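Local coordinates for DPS family dna-binding stress response protein (Thermosynechococcus elongatus, PDB 2C41), which acts as an antioxidant iron-binding and iron-oxidising protein of the Dps family, assembles into a twelve-subunit particle and may also bind DNA, at the interface of chains A and B and the interface of chains A and C. Numbering follows the deposited sequence. Chains: chain A/B/C, DPS family dna-binding stress response protein.

Contact 1 and contact 2 join chain A to two different copies of the same protein, and the centres of their C-alpha atoms lie about 34 Å apart. They share no residue of chain A. Contact 1 uses helices 95-122 and 126-149, whereas contact 2 uses the turn 38-40 before helix 41-68, a residue of that helix, and the C-terminal tail. In both, like residues of two chains approach each other without exact two-fold symmetry, as expected near the two kinds of three-fold axis of a Dps particle. Used together by every copy, such separate contacts can tie subunits into the deposited dodecamer.

Contact 1: the interface of chains A and B. Residues chain A 114, 117, 130, 133, 136-137; chain B 126-127, 130.
B:Ile126, at the start of helix 126-150, pushes its side chain between helices 95-122 and 126-149 of chain A. Its apolar contacts run along the whole branch. Methyl CD1 reaches A:Ala117 CB at 3.6 Å and lies 3.5 Å from OG1, the hydroxyl oxygen of A:Thr133. CG1 is 3.6 Å from A:His114 CE1, while CD1 sits over one face of that imidazole, towards its rim. CG1 of B:Ile126 stands between its own backbone N and carbonyl carbon (chi1 63°), which directs CD1 into chain A. Nearby, methyl CG2 of A:Thr133 packs on B:Asp130 CB at 3.4 Å, and A:Gln137 CG lies 3.6 Å from CA of B:Gly127, where no side chain intervenes.

The polar contacts gather at the tip of A:Gln137. Its amide nitrogen NE2 binds water 1 at 2.6 Å in a nearly straight bond (171° at H), and the water continues to carboxylate oxygen OD2 of B:Asp130. As modelled, A:Gln137 OE1 also lies 2.9 Å from B:Asp130 OD2, a doubtful pairing of two acceptors; a reversed amide or a protonated carboxylate would relieve it. The amide and carboxylate planes are 72° apart.

A:Asp130 OD1 and B:Asp130 OD1 are 4.3 Å apart, so the two carboxylates, if both charged, may repel each other and could together attract a cation. The patch joins neighbouring subunits, probably around the ferritin-like three-fold pore, a likely iron route.

Contact 2: the interface of chains A and C. Residues chain A 38-40, 44, 157; chain C 40, 154, 156-158.
A:Leu40 and C:Val157 meet tip to tip, and with A:Pro39 they bury the bulk of this mainly apolar patch. The branch point CG of A:Leu40 is 3.7 Å from methyl CG2 of C:Val157, and both of its methyls also touch CG2, which therefore faces the fork of the leucine. Methyl CD1 extends to C:Leu156 CD1, whereas CD2 meets C:Leu40 CD2 at 3.9 Å, the two leucine side chains crossing at about a right angle.

The other methyl of C:Val157, CG1, packs on A:Val157 CG2 at 3.6 Å. The same valine thus presents CG1 to A:Val157 and CG2 to A:Leu40, two separate points of one neighbouring subunit: with CG1 anti to the carbonyl carbon (chi1 -66°), its two branches diverge.

A:Pro39 contributes two parts of its ring. CB lies 3.8 Å from C:Leu40 CD1, while CD approaches the carboxylate oxygen OD2 of C:Asp154 at 3.3 Å. That carboxylate organises the tail of chain C. Its OD1 accepts hydrogen bonds from backbone N of C:Leu156, C:Val157 and C:Ser158; the C:Val157 bond uses the syn lone pair and is 168° at H. The hydroxyl OG of C:Ser158 donates to OD2 over 2.7 Å from above the carboxylate plane (84° out of it). No direct polar bond crosses here, but water 2 links backbone N of A:Leu40, 2.9 Å away, to C:Asp154 OD2.

Besides touching A:Pro39 itself, the aspartate probably also positions C:Val157 by holding the tail backbone. The contact joins the C-terminal tail of one subunit to the loop at 38-40 and the tail of its neighbour, probably around the Dps-type three-fold axis, and supports assembly of the dodecamer.

Contact 1: the interface of chains A and B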
ATOM      1  N   HIS A 114      27.401   4.877  25.639  1.00 14.43           N
ATOM      2  CA  HIS A 114      28.785   4.435  25.408  1.00 14.83           C
ATOM      3  C   HIS A 114      29.320   3.645  26.610  1.00 15.06           C
ATOM      4  O   HIS A 114      29.891   2.566  26.440  1.00 15.15           O
ATOM      5  CB  HIS A 114      29.709   5.599  25.036  1.00 14.61           C
ATOM      6  CG  HIS A 114      29.460   6.132  23.660  1.00 15.05           C
ATOM      7  ND1 HIS A 114      30.210   5.764  22.563  1.00 17.12           N
ATOM      8  CD2 HIS A 114      28.514   6.981  23.199  1.00 14.66           C
ATOM      9  CE1 HIS A 114      29.749   6.377  21.487  1.00 14.43           C
ATOM     10  NE2 HIS A 114      28.719   7.121  21.845  1.00 17.15           N
ATOM     11  N   ALA A 117      27.351   0.284  26.750  1.00 15.56           N
ATOM     12  CA  ALA A 117      27.802  -0.635  25.714  1.00 15.76           C
ATOM     13  C   ALA A 117      29.085  -1.326  26.146  1.00 16.13           C
ATOM     14  O   ALA A 117      29.243  -2.525  25.923  1.00 15.70           O
ATOM     15  CB  ALA A 117      28.001   0.079  24.381  1.00 16.02           C
ATOM     16  N   ASP A 130      25.132  -4.229  21.183  1.00 13.79           N
ATOM     17  CA  ASP A 130      24.615  -3.856  19.864  1.00 13.67           C
ATOM     18  C   ASP A 130      23.396  -2.930  19.959  1.00 13.43           C
ATOM     19  O   ASP A 130      23.284  -1.961  19.204  1.00 13.19           O
ATOM     20  CB  ASP A 130      24.245  -5.118  19.085  1.00 14.06           C
ATOM     21  CG  ASP A 130      23.694  -4.799  17.723  1.00 15.22           C
ATOM     22  OD1 ASP A 130      24.510  -4.433  16.851  1.00 16.28           O
ATOM     23  OD2 ASP A 130      22.460  -4.887  17.528  1.00 17.04           O
ATOM     24  N   THR A 133      24.587   0.401  20.825  1.00 13.38           N
ATOM     25  CA  THR A 133      25.365   0.893  19.682  1.00 13.45           C
ATOM     26  C   THR A 133      24.453   1.454  18.575  1.00 13.42           C
ATOM     27  O   THR A 133      24.738   2.515  17.999  1.00 13.41           O
ATOM     28  CB  THR A 133      26.279  -0.226  19.151  1.00 13.77           C
ATOM     29  OG1 THR A 133      27.206  -0.614  20.187  1.00 14.02           O
ATOM     30  CG2 THR A 133      27.043   0.225  17.909  1.00 13.58           C
ATOM     31  N   VAL A 136      22.293   4.680  20.177  1.00 12.84           N
ATOM     32  CA  VAL A 136      23.065   5.894  20.443  1.00 12.85           C
ATOM     33  C   VAL A 136      23.174   6.783  19.206  1.00 12.72           C
ATOM     34  O   VAL A 136      23.224   8.003  19.328  1.00 12.67           O
ATOM     35  CB  VAL A 136      24.455   5.602  21.067  1.00 12.63           C
ATOM     36  CG1 VAL A 136      25.463   5.087  20.013  1.00 12.78           C
ATOM     37  CG2 VAL A 136      24.979   6.830  21.778  1.00 13.54           C
ATOM     38  N   GLN A 137      23.161   6.157  18.032  1.00 12.59           N
ATOM     39  CA  GLN A 137      23.251   6.879  16.763  1.00 12.96           C
ATOM     40  C   GLN A 137      22.022   7.765  16.511  1.00 12.91           C
ATOM     41  O   GLN A 137      22.137   8.873  15.971  1.00 12.74           O
ATOM     42  CB  GLN A 137      23.465   5.895  15.620  1.00 12.94           C
ATOM     43  CG  GLN A 137      24.818   5.188  15.682  1.00 13.84           C
ATOM     44  CD  GLN A 137      24.912   4.030  14.719  1.00 13.85           C
ATOM     45  OE1 GLN A 137      24.940   2.860  15.128  1.00 15.87           O
ATOM     46  NE2 GLN A 137      24.951   4.341  13.433  1.00 12.88           N
TER
ATOM     47  N   ILE B 126      31.497   3.903  18.950  1.00 14.35           N
ATOM     48  CA  ILE B 126      30.782   2.669  18.637  1.00 14.13           C
ATOM     49  C   ILE B 126      29.799   2.842  17.482  1.00 13.83           C
ATOM     50  O   ILE B 126      29.590   1.915  16.702  1.00 13.55           O
ATOM     51  CB  ILE B 126      30.084   2.067  19.882  1.00 14.38           C
ATOM     52  CG1 ILE B 126      29.004   3.016  20.427  1.00 14.17           C
ATOM     53  CG2 ILE B 126      31.143   1.690  20.947  1.00 14.52           C
ATOM     54  CD1 ILE B 126      28.254   2.454  21.623  1.00 14.79           C
ATOM     55  N   GLY B 127      29.222   4.034  17.368  1.00 13.73           N
ATOM     56  CA  GLY B 127      28.281   4.341  16.294  1.00 13.60           C
ATOM     57  C   GLY B 127      28.913   4.283  14.915  1.00 13.81           C
ATOM     58  O   GLY B 127      28.376   3.652  13.998  1.00 13.26           O
ATOM     59  N   ASP B 130      29.922   0.817  13.982  1.00 13.80           N
ATOM     60  CA  ASP B 130      28.729   0.090  13.573  1.00 13.86           C
ATOM     61  C   ASP B 130      28.316   0.433  12.151  1.00 13.39           C
ATOM     62  O   ASP B 130      27.960  -0.453  11.382  1.00 13.52           O
ATOM     63  CB  ASP B 130      27.572   0.380  14.519  1.00 14.26           C
ATOM     64  CG  ASP B 130      26.294  -0.319  14.105  1.00 15.00           C
ATOM     65  OD1 ASP B 130      26.219  -1.562  14.209  1.00 16.43           O
ATOM     66  OD2 ASP B 130      25.360   0.380  13.664  1.00 16.24           O
TER
HETATM   67  O   HOH W   1      24.870   2.537  11.572  1.00 15.92           O

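Contact 2: the interface of chains A and C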
ATOM      1  N   GLY A  38       5.435  30.378  18.788  1.00 14.36           N
ATOM      2  CA  GLY A  38       6.152  31.363  17.985  1.00 14.34           C
ATOM      3  C   GLY A  38       6.101  31.019  16.506  1.00 14.29           C
ATOM      4  O   GLY A  38       5.490  30.015  16.121  1.00 14.13           O
ATOM      5  N   PRO A  39       6.739  31.856  15.665  1.00 14.53           N
ATOM      6  CA  PRO A  39       6.673  31.706  14.202  1.00 14.48           C
ATOM      7  C   PRO A  39       7.270  30.412  13.635  1.00 14.24           C
ATOM      8  O   PRO A  39       7.081  30.133  12.446  1.00 14.62           O
ATOM      9  CB  PRO A  39       7.450  32.923  13.679  1.00 14.72           C
ATOM     10  CG  PRO A  39       7.510  33.884  14.830  1.00 15.19           C
ATOM     11  CD  PRO A  39       7.527  33.036  16.064  1.00 14.40           C
ATOM     12  N   LEU A  40       7.970  29.635  14.462  1.00 13.73           N
ATOM     13  CA  LEU A  40       8.532  28.354  14.034  1.00 13.49           C
ATOM     14  C   LEU A  40       7.635  27.189  14.450  1.00 13.40           C
ATOM     15  O   LEU A  40       8.053  26.030  14.383  1.00 13.58           O
ATOM     16  CB  LEU A  40       9.950  28.157  14.609  1.00 13.54           C
ATOM     17  CG  LEU A  40      10.901  29.354  14.506  1.00 13.92           C
ATOM     18  CD1 LEU A  40      12.221  29.094  15.226  1.00 14.87           C
ATOM     19  CD2 LEU A  40      11.156  29.794  13.052  1.00 14.18           C
ATOM     20  N   LEU A  44       8.759  23.163  14.462  1.00 13.30           N
ATOM     21  CA  LEU A  44       9.185  22.625  15.763  1.00 13.87           C
ATOM     22  C   LEU A  44       8.215  21.620  16.368  1.00 13.50           C
ATOM     23  O   LEU A  44       8.648  20.622  16.945  1.00 13.37           O
ATOM     24  CB  LEU A  44       9.477  23.749  16.753  1.00 14.63           C
ATOM     25  CG  LEU A  44      10.798  24.456  16.453  1.00 16.18           C
ATOM     26  CD1 LEU A  44      10.894  25.718  17.248  1.00 19.52           C
ATOM     27  CD2 LEU A  44      11.964  23.532  16.749  1.00 19.77           C
ATOM     28  N   VAL A 157      17.096  34.956   9.416  1.00 19.02           N
ATOM     29  CA  VAL A 157      16.379  35.271  10.659  1.00 19.44           C
ATOM     30  C   VAL A 157      17.307  35.375  11.880  1.00 20.01           C
ATOM     31  O   VAL A 157      16.845  35.708  12.982  1.00 20.43           O
ATOM     32  CB  VAL A 157      15.217  34.262  10.970  1.00 18.85           C
ATOM     33  CG1 VAL A 157      14.128  34.311   9.910  1.00 18.71           C
ATOM     34  CG2 VAL A 157      15.739  32.837  11.168  1.00 19.38           C
TER
ATOM     35  N   LEU C  40       9.914  31.792   6.327  1.00 13.83           N
ATOM     36  CA  LEU C  40       9.061  30.710   6.832  1.00 13.48           C
ATOM     37  C   LEU C  40       8.266  30.066   5.698  1.00 13.26           C
ATOM     38  O   LEU C  40       7.302  29.340   5.947  1.00 13.40           O
ATOM     39  CB  LEU C  40       8.081  31.240   7.882  1.00 13.56           C
ATOM     40  CG  LEU C  40       8.694  32.131   8.971  1.00 14.38           C
ATOM     41  CD1 LEU C  40       7.617  32.639   9.907  1.00 15.19           C
ATOM     42  CD2 LEU C  40       9.771  31.373   9.746  1.00 14.76           C
ATOM     43  N   ASP C 154      10.009  33.388  21.853  1.00 17.91           N
ATOM     44  CA  ASP C 154      10.493  32.006  21.742  1.00 17.94           C
ATOM     45  C   ASP C 154      12.002  31.861  22.003  1.00 18.01           C
ATOM     46  O   ASP C 154      12.483  30.760  22.286  1.00 17.54           O
ATOM     47  CB  ASP C 154      10.046  31.352  20.418  1.00 17.88           C
ATOM     48  CG  ASP C 154      10.614  32.038  19.186  1.00 17.74           C
ATOM     49  OD1 ASP C 154      11.803  32.411  19.180  1.00 18.23           O
ATOM     50  OD2 ASP C 154       9.866  32.189  18.203  1.00 19.27           O
ATOM     51  N   LEU C 156      14.441  32.343  19.877  1.00 18.56           N
ATOM     52  CA  LEU C 156      15.186  32.003  18.669  1.00 18.66           C
ATOM     53  C   LEU C 156      15.009  33.051  17.566  1.00 18.93           C
ATOM     54  O   LEU C 156      15.987  33.496  16.969  1.00 18.85           O
ATOM     55  CB  LEU C 156      14.788  30.613  18.154  1.00 18.79           C
ATOM     56  CG  LEU C 156      14.988  29.390  19.065  1.00 18.81           C
ATOM     57  CD1 LEU C 156      14.349  28.150  18.430  1.00 19.76           C
ATOM     58  CD2 LEU C 156      16.462  29.112  19.379  1.00 19.18           C
ATOM     59  N   VAL C 157      13.760  33.431  17.293  1.00 18.91           N
ATOM     60  CA  VAL C 157      13.448  34.389  16.221  1.00 19.41           C
ATOM     61  C   VAL C 157      12.468  35.466  16.674  1.00 19.96           C
ATOM     62  O   VAL C 157      12.124  36.371  15.902  1.00 20.23           O
ATOM     63  CB  VAL C 157      12.843  33.697  14.963  1.00 18.91           C
ATOM     64  CG1 VAL C 157      13.865  32.782  14.285  1.00 18.69           C
ATOM     65  CG2 VAL C 157      11.556  32.936  15.317  1.00 19.39           C
ATOM     66  N   SER C 158      11.990  35.346  17.911  1.00 20.44           N
ATOM     67  CA  SER C 158      11.024  36.294  18.463  1.00 21.03           C
ATOM     68  C   SER C 158      11.206  36.457  19.967  1.00 21.18           C
ATOM     69  O   SER C 158      11.978  35.734  20.625  1.00 21.20           O
ATOM     70  CB  SER C 158       9.590  35.842  18.142  1.00 20.92           C
ATOM     71  OG  SER C 158       9.237  34.685  18.886  1.00 22.00           O
ATOM     72  OXT SER C 158      10.550  37.330  20.546  1.00 21.46           O
TER
HETATM   73  O   HOH W   2       8.929  29.766  17.216  1.00 13.64           O